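Local coordinates for tRNA-splicing ligase RtcB (Thermus thermophilus, PDB 2EPG), which probably joins broken RNA ends in a GTP- and manganese-dependent reaction, ligating a 3'-phosphate or 2',3'-cyclic phosphate end to a 5'-hydroxyl end, at residues Ile311-Phe314 with Val315-Phe319. Numbering follows the deposited sequence.
Sequences IAHF and VREAF
Glu-317 reaches back over the preceding turn of helix 288-321 and brings its carboxylate near both the His-313 and the Phe-314 ring, one oxygen to each. Its CB lies 3.4 Å from Phe-314 O, and its CG passes 3.3 Å from His-313 O, over one face of the His-313 imidazole. With CG anti to its own carbonyl carbon (chi1 -62°) and the chain extended beyond it, CD runs back along the helix and arrives 3.8 Å from both NE2 and CD2 of His-313. There the carboxylate divides. OE1 goes to the phenyl ring, 3.4 Å from Phe-314 CD1, the two side chains lying side by side with their planes 30° apart. Glu-317 OE2 goes to the imidazole, 3.2 Å from His-313 NE2, where ring and carboxylate planes differ by 52°. His-313 also meets Tyr-172 edge-to-face, while Phe-314 packs on Val-138 and Pro-139.

Arg-316 leaves on a different course: its CG lies 3.6 Å from Ala-312 O, and its guanidinium goes on to a salt bridge with Asp-177, a hydrogen bond to Leu-331 O and a cation-pi contact with Tyr-174. On the side of the helix that meets the strands, Val-315 CG2 stands 4.3 Å from Ile-311 CG2. Ile-311 packs on Ile-245 and Thr-247, and Val-315 on Leu-114.

Four successive i+4 to i backbone bonds, from Val-315 N to Ile-311 O through Ala-318 N to Phe-314 O, hold this spacing. The arrangement is that of a regular alpha-helix packed against strands 110-119 and 240-247 in the alpha-beta fold of an RtcB ligase, with Val-315 beside Leu-217 of the predicted GMP site.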
loop_
_atom_site.group_PDB
_atom_site.type_symbol
_atom_site.label_atom_id
_atom_site.label_comp_id
_atom_site.label_asym_id
_atom_site.label_seq_id
_atom_site.Cartn_x
_atom_site.Cartn_y
_atom_site.Cartn_z
ATOM N N ILE A 311 6.037 5.978 13.617
ATOM C CA ILE A 311 6.779 6.996 12.890
ATOM C C ILE A 311 6.005 8.311 12.895
ATOM O O ILE A 311 6.585 9.380 13.068
ATOM C CB ILE A 311 7.060 6.537 11.443
ATOM C CG1 ILE A 311 8.009 5.327 11.471
ATOM C CG2 ILE A 311 7.703 7.679 10.634
ATOM C CD1 ILE A 311 8.215 4.647 10.130
ATOM N N ALA A 312 4.692 8.230 12.724
ATOM C CA ALA A 312 3.865 9.432 12.721
ATOM C C ALA A 312 3.981 10.136 14.070
ATOM O O ALA A 312 4.019 11.366 14.131
ATOM C CB ALA A 312 2.405 9.075 12.432
ATOM N N HIS A 313 4.051 9.359 15.149
ATOM C CA HIS A 313 4.184 9.940 16.488
ATOM C C HIS A 313 5.497 10.723 16.564
ATOM O O HIS A 313 5.526 11.850 17.060
ATOM C CB HIS A 313 4.162 8.839 17.568
ATOM C CG HIS A 313 4.289 9.365 18.967
ATOM N ND1 HIS A 313 3.278 10.062 19.598
ATOM C CD2 HIS A 313 5.319 9.320 19.846
ATOM C CE1 HIS A 313 3.680 10.424 20.804
ATOM N NE2 HIS A 313 4.915 9.986 20.979
ATOM N N PHE A 314 6.578 10.123 16.061
ATOM C CA PHE A 314 7.880 10.778 16.053
ATOM C C PHE A 314 7.883 12.002 15.146
ATOM O O PHE A 314 8.603 12.954 15.402
ATOM C CB PHE A 314 8.999 9.825 15.568
ATOM C CG PHE A 314 9.174 8.588 16.412
ATOM C CD1 PHE A 314 8.839 8.586 17.768
ATOM C CD2 PHE A 314 9.714 7.428 15.854
ATOM C CE1 PHE A 314 9.039 7.443 18.560
ATOM C CE2 PHE A 314 9.924 6.281 16.630
ATOM C CZ PHE A 314 9.582 6.289 17.992
ATOM N N VAL A 315 7.106 11.970 14.065
ATOM C CA VAL A 315 7.070 13.105 13.166
ATOM C C VAL A 315 6.474 14.280 13.931
ATOM O O VAL A 315 6.995 15.397 13.877
ATOM C CB VAL A 315 6.237 12.811 11.899
ATOM C CG1 VAL A 315 5.898 14.113 11.165
ATOM C CG2 VAL A 315 7.024 11.878 10.970
ATOM N N ARG A 316 5.389 14.032 14.653
ATOM C CA ARG A 316 4.791 15.094 15.432
ATOM C C ARG A 316 5.837 15.630 16.414
ATOM O O ARG A 316 5.953 16.841 16.577
ATOM C CB ARG A 316 3.555 14.576 16.173
ATOM C CG ARG A 316 2.371 14.329 15.234
ATOM C CD ARG A 316 1.256 13.520 15.865
ATOM N NE ARG A 316 0.107 13.407 14.961
ATOM C CZ ARG A 316 -0.765 12.412 15.000
ATOM N NH1 ARG A 316 -1.784 12.378 14.148
ATOM N NH2 ARG A 316 -0.611 11.436 15.892
ATOM N N GLU A 317 6.616 14.739 17.035
ATOM C CA GLU A 317 7.640 15.165 17.994
ATOM C C GLU A 317 8.698 16.035 17.332
ATOM O O GLU A 317 9.232 16.956 17.946
ATOM C CB GLU A 317 8.315 13.963 18.657
ATOM C CG GLU A 317 7.365 13.085 19.464
ATOM C CD GLU A 317 8.084 11.952 20.193
ATOM O OE1 GLU A 317 9.072 11.420 19.632
ATOM O OE2 GLU A 317 7.648 11.590 21.312
ATOM N N ALA A 318 9.002 15.753 16.076
ATOM C CA ALA A 318 9.989 16.550 15.376
ATOM C C ALA A 318 9.460 17.957 15.086
ATOM O O ALA A 318 10.193 18.931 15.226
ATOM C CB ALA A 318 10.402 15.859 14.086
ATOM N N PHE A 319 8.192 18.083 14.697
ATOM C CA PHE A 319 7.658 19.415 14.405
ATOM C C PHE A 319 7.673 20.253 15.675
ATOM O O PHE A 319 8.097 21.408 15.669
ATOM C CB PHE A 319 6.229 19.335 13.852
ATOM C CG PHE A 319 6.161 19.110 12.358
ATOM C CD1 PHE A 319 5.674 20.104 11.516
ATOM C CD2 PHE A 319 6.572 17.903 11.797
ATOM C CE1 PHE A 319 5.591 19.903 10.122
ATOM C CE2 PHE A 319 6.496 17.694 10.410
ATOM C CZ PHE A 319 6.005 18.695 9.576
#